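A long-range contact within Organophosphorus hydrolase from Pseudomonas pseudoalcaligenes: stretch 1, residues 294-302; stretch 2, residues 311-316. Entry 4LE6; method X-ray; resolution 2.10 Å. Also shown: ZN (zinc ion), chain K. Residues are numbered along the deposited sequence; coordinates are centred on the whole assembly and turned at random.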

ATOM      1  N   HIS A 294     -13.618  -3.538   0.348  1.00 22.36           N
ATOM      2  CA  HIS A 294     -13.265  -3.337   1.761  1.00 21.03           C
ATOM      3  C   HIS A 294     -11.893  -3.876   2.133  1.00 20.18           C
ATOM      4  O   HIS A 294     -11.577  -4.068   3.318  1.00 20.06           O
ATOM      5  CB  HIS A 294     -14.352  -3.926   2.663  1.00 22.39           C
ATOM      6  CG  HIS A 294     -15.689  -3.290   2.443  1.00 25.56           C
ATOM      7  ND1 HIS A 294     -15.888  -1.933   2.577  1.00 24.37           N
ATOM      8  CD2 HIS A 294     -16.875  -3.810   2.052  1.00 23.81           C
ATOM      9  CE1 HIS A 294     -17.141  -1.644   2.286  1.00 21.40           C
ATOM     10  NE2 HIS A 294     -17.761  -2.763   1.955  1.00 21.62           N
ATOM     11  N   LEU A 295     -11.056  -4.071   1.126  1.00 17.80           N
ATOM     12  CA  LEU A 295      -9.666  -4.434   1.359  1.00 18.77           C
ATOM     13  C   LEU A 295      -8.893  -3.121   1.549  1.00 18.91           C
ATOM     14  O   LEU A 295      -9.350  -2.078   1.088  1.00 18.76           O
ATOM     15  CB  LEU A 295      -9.116  -5.250   0.182  1.00 18.35           C
ATOM     16  CG  LEU A 295      -9.885  -6.551  -0.084  1.00 20.32           C
ATOM     17  CD1 LEU A 295      -9.316  -7.269  -1.302  1.00 22.65           C
ATOM     18  CD2 LEU A 295      -9.867  -7.471   1.131  1.00 19.89           C
ATOM     19  N   PRO A 296      -7.754  -3.164   2.255  1.00 17.63           N
ATOM     20  CA  PRO A 296      -6.966  -1.946   2.480  1.00 18.25           C
ATOM     21  C   PRO A 296      -6.629  -1.278   1.159  1.00 17.98           C
ATOM     22  O   PRO A 296      -6.192  -1.943   0.222  1.00 18.28           O
ATOM     23  CB  PRO A 296      -5.726  -2.463   3.196  1.00 17.88           C
ATOM     24  CG  PRO A 296      -6.170  -3.738   3.850  1.00 19.67           C
ATOM     25  CD  PRO A 296      -7.104  -4.340   2.855  1.00 18.83           C
ATOM     26  N   PHE A 297      -6.923   0.012   1.066  1.00 20.80           N
ATOM     27  CA  PHE A 297      -6.815   0.740  -0.193  1.00 22.06           C
ATOM     28  C   PHE A 297      -5.374   0.652  -0.676  1.00 20.81           C
ATOM     29  O   PHE A 297      -4.456   0.742   0.149  1.00 20.05           O
ATOM     30  CB  PHE A 297      -7.198   2.210   0.038  1.00 20.94           C
ATOM     31  CG  PHE A 297      -7.040   3.045  -1.167  1.00 19.79           C
ATOM     32  CD1 PHE A 297      -8.043   3.091  -2.116  1.00 17.53           C
ATOM     33  CD2 PHE A 297      -5.867   3.751  -1.387  1.00 21.30           C
ATOM     34  CE1 PHE A 297      -7.888   3.833  -3.270  1.00 17.45           C
ATOM     35  CE2 PHE A 297      -5.710   4.495  -2.537  1.00 20.75           C
ATOM     36  CZ  PHE A 297      -6.728   4.533  -3.481  1.00 16.49           C
ATOM     37  N   PRO A 298      -5.154   0.537  -1.998  1.00 16.72           N
ATOM     38  CA  PRO A 298      -6.055   0.565  -3.158  1.00 17.44           C
ATOM     39  C   PRO A 298      -6.921  -0.690  -3.353  1.00 20.30           C
ATOM     40  O   PRO A 298      -7.727  -0.741  -4.275  1.00 19.46           O
ATOM     41  CB  PRO A 298      -5.092   0.733  -4.339  1.00 16.15           C
ATOM     42  CG  PRO A 298      -3.842   0.125  -3.891  1.00 16.32           C
ATOM     43  CD  PRO A 298      -3.744   0.421  -2.417  1.00 16.37           C
ATOM     44  N   GLY A 299      -6.758  -1.690  -2.505  1.00 18.10           N
ATOM     45  CA  GLY A 299      -7.603  -2.870  -2.571  1.00 19.11           C
ATOM     46  C   GLY A 299      -7.262  -3.792  -3.725  1.00 21.26           C
ATOM     47  O   GLY A 299      -8.057  -4.660  -4.093  1.00 22.31           O
ATOM     48  N   LEU A 300      -6.074  -3.608  -4.290  1.00 21.41           N
ATOM     49  CA  LEU A 300      -5.624  -4.375  -5.450  1.00 19.38           C
ATOM     50  C   LEU A 300      -4.571  -5.401  -5.047  1.00 21.35           C
ATOM     51  O   LEU A 300      -3.678  -5.100  -4.263  1.00 19.59           O
ATOM     52  CB  LEU A 300      -5.031  -3.446  -6.493  1.00 20.80           C
ATOM     53  CG  LEU A 300      -6.034  -2.513  -7.157  1.00 22.54           C
ATOM     54  CD1 LEU A 300      -5.296  -1.410  -7.904  1.00 21.35           C
ATOM     55  CD2 LEU A 300      -6.929  -3.312  -8.094  1.00 25.61           C
ATOM     56  N   GLY A 301      -4.660  -6.610  -5.589  1.00 19.18           N
ATOM     57  CA  GLY A 301      -3.695  -7.632  -5.257  1.00 19.73           C
ATOM     58  C   GLY A 301      -4.128  -9.001  -5.716  1.00 21.76           C
ATOM     59  O   GLY A 301      -5.017  -9.114  -6.550  1.00 23.70           O
ATOM     60  N   HIS A 302      -3.493 -10.034  -5.162  1.00 20.85           N
ATOM     61  CA  HIS A 302      -3.792 -11.411  -5.530  1.00 22.53           C
ATOM     62  C   HIS A 302      -4.124 -12.200  -4.292  1.00 24.71           C
ATOM     63  O   HIS A 302      -3.782 -11.808  -3.173  1.00 22.41           O
ATOM     64  CB  HIS A 302      -2.599 -12.090  -6.199  1.00 24.53           C
ATOM     65  CG  HIS A 302      -2.215 -11.495  -7.512  1.00 26.14           C
ATOM     66  ND1 HIS A 302      -1.399 -10.390  -7.617  1.00 23.85           N
ATOM     67  CD2 HIS A 302      -2.529 -11.852  -8.779  1.00 26.76           C
ATOM     68  CE1 HIS A 302      -1.223 -10.095  -8.892  1.00 24.76           C
ATOM     69  NE2 HIS A 302      -1.903 -10.965  -9.619  1.00 27.71           N
ATOM     70  N   ALA A 311      -4.395 -16.183   1.700  1.00 25.06           N
ATOM     71  CA  ALA A 311      -3.691 -14.967   2.081  1.00 25.63           C
ATOM     72  C   ALA A 311      -3.894 -13.926   0.986  1.00 24.00           C
ATOM     73  O   ALA A 311      -4.027 -14.273  -0.189  1.00 26.59           O
ATOM     74  CB  ALA A 311      -2.212 -15.238   2.290  1.00 30.44           C
ATOM     75  N   TRP A 312      -3.928 -12.660   1.389  1.00 22.65           N
ATOM     76  CA  TRP A 312      -4.048 -11.520   0.479  1.00 23.75           C
ATOM     77  C   TRP A 312      -2.655 -10.962   0.237  1.00 22.69           C
ATOM     78  O   TRP A 312      -1.902 -10.788   1.187  1.00 25.50           O
ATOM     79  CB  TRP A 312      -4.904 -10.455   1.147  1.00 24.37           C
ATOM     80  CG  TRP A 312      -5.017  -9.155   0.415  1.00 22.67           C
ATOM     81  CD1 TRP A 312      -4.663  -7.916   0.878  1.00 23.41           C
ATOM     82  CD2 TRP A 312      -5.569  -8.949  -0.896  1.00 18.61           C
ATOM     83  NE1 TRP A 312      -4.941  -6.957  -0.082  1.00 21.62           N
ATOM     84  CE2 TRP A 312      -5.494  -7.569  -1.173  1.00 18.87           C
ATOM     85  CE3 TRP A 312      -6.107  -9.800  -1.866  1.00 20.08           C
ATOM     86  CZ2 TRP A 312      -5.940  -7.024  -2.379  1.00 18.43           C
ATOM     87  CZ3 TRP A 312      -6.547  -9.247  -3.071  1.00 22.64           C
ATOM     88  CH2 TRP A 312      -6.460  -7.880  -3.306  1.00 21.87           C
ATOM     89  N   VAL A 313      -2.312 -10.720  -1.024  1.00 22.02           N
ATOM     90  CA  VAL A 313      -1.026 -10.150  -1.383  1.00 21.57           C
ATOM     91  C   VAL A 313      -1.282  -8.848  -2.121  1.00 23.00           C
ATOM     92  O   VAL A 313      -1.690  -8.858  -3.288  1.00 23.55           O
ATOM     93  CB  VAL A 313      -0.184 -11.101  -2.249  1.00 23.05           C
ATOM     94  CG1 VAL A 313       1.174 -10.462  -2.573  1.00 23.11           C
ATOM     95  CG2 VAL A 313       0.032 -12.416  -1.516  1.00 25.84           C
ATOM     96  N   PRO A 314      -1.083  -7.711  -1.431  1.00 23.58           N
ATOM     97  CA  PRO A 314      -1.382  -6.430  -2.078  1.00 23.08           C
ATOM     98  C   PRO A 314      -0.345  -6.083  -3.130  1.00 23.42           C
ATOM     99  O   PRO A 314       0.822  -6.454  -3.004  1.00 19.61           O
ATOM    100  CB  PRO A 314      -1.319  -5.428  -0.926  1.00 21.00           C
ATOM    101  CG  PRO A 314      -0.397  -6.076   0.101  1.00 23.25           C
ATOM    102  CD  PRO A 314      -0.560  -7.551  -0.061  1.00 25.19           C
ATOM    103  N   VAL A 315      -0.776  -5.380  -4.167  1.00 20.13           N
ATOM    104  CA  VAL A 315       0.136  -4.920  -5.190  1.00 22.11           C
ATOM    105  C   VAL A 315       1.187  -4.009  -4.566  1.00 22.94           C
ATOM    106  O   VAL A 315       0.931  -3.307  -3.573  1.00 20.84           O
ATOM    107  CB  VAL A 315      -0.626  -4.164  -6.296  1.00 21.05           C
ATOM    108  CG1 VAL A 315      -1.195  -2.886  -5.752  1.00 20.11           C
ATOM    109  CG2 VAL A 315       0.265  -3.908  -7.494  1.00 26.12           C
ATOM    110  N   GLU A 316       2.373  -4.025  -5.150  1.00 20.25           N
ATOM    111  CA  GLU A 316       3.438  -3.140  -4.715  1.00 18.59           C
ATOM    112  C   GLU A 316       3.370  -1.843  -5.508  1.00 20.77           C
ATOM    113  O   GLU A 316       3.274  -1.866  -6.729  1.00 23.47           O
ATOM    114  CB  GLU A 316       4.792  -3.827  -4.890  1.00 19.56           C
ATOM    115  CG  GLU A 316       4.921  -5.078  -4.017  1.00 20.42           C
ATOM    116  CD  GLU A 316       6.245  -5.797  -4.171  1.00 23.56           C
ATOM    117  OE1 GLU A 316       7.289  -5.122  -4.290  1.00 25.34           O
ATOM    118  OE2 GLU A 316       6.245  -7.053  -4.180  1.00 24.43           O
TER
HETATM  119 ZN    ZN K 406     -19.752  -2.695   1.450  1.00 20.50          ZN
HETATM  120  O   HOH W   1      -4.536  -4.095  -0.049  1.00 17.01           O
HETATM  121  O   HOH W   2      -0.365  -8.835  -5.600  1.00 23.33           O
HETATM  122  O   HOH W   3     -21.392  -2.805   2.245  1.00 14.52           O

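What forms the apolar centre of the contact? Trp312 does, with 118 Å² of its surface covered by the other stretch, more than any other residue here. With chi1 at 174° (t), its indole packs against the loop that leads into strand 300-302, and its end comes nearer to that stretch than its CA-to-CB bond would suggest. Leu295 points toward it and lays a methyl over one face of the ring: Leu295 CD1 lies 3.6 Å from the centroid of the six-membered ring of Trp312, 15° off the normal, a good CH-pi geometry. A broad, flat aromatic and a branched aliphatic chain suit this packing, since the methyl meets the ring face without needing a polar partner.

Why does glycine sit beside the indole? Gly301 N approaches Trp312 CH2 to 3.2 Å, and Gly301 CA lies 3.1 Å from Val313 O in a CA-H...O contact. A CB on Gly301 would point toward the other stretch, 2.2 Å from Val313 O and 2.9 Å from both Trp312 CZ2 and Pro314 CA, so there is no room for a side chain. Its absence lets the backbones close in, with Gly301 CA only 4.1 Å from Pro314 CA.

How does the apolar packing continue past the tryptophan? Val315, its chi1 near 67° (p), brings CG1 to 3.9 Å from Leu300 CB, and the same CG1 lies 4.4 Å from Pro298 CG. The compact valine fits against both residues. The CA-to-CB bond of Leu300 points away from the other stretch overall, yet CB itself touches it.

Which bonds fasten the backbones? Three hydrogen bonds do, in an antiparallel pairing. His302 and Val313 exchange a reciprocal pair, from His302 N to Val313 O at 2.9 Å and from Val313 N to His302 O at 2.8 Å; their side chains lie on the same face of the sheet. Beyond the Gly301-Pro314 pair, Val315 N donates to Leu300 O at 2.9 Å with a nearly straight angle of 169°. Pro314 has no amide hydrogen to give, and it fits a non-hydrogen-bonded position where none is required.

What completes the polar edge? Two waters bridge the stretches. One donates to Pro296 O at 2.7 Å and accepts from Trp312 NE1 at 2.9 Å, satisfying the indole's single polar atom. The other lies 2.7 Å from His302 ND1 and donates to Val313 O, also at 2.7 Å, so the imidazole joins the strand pairing through solvent.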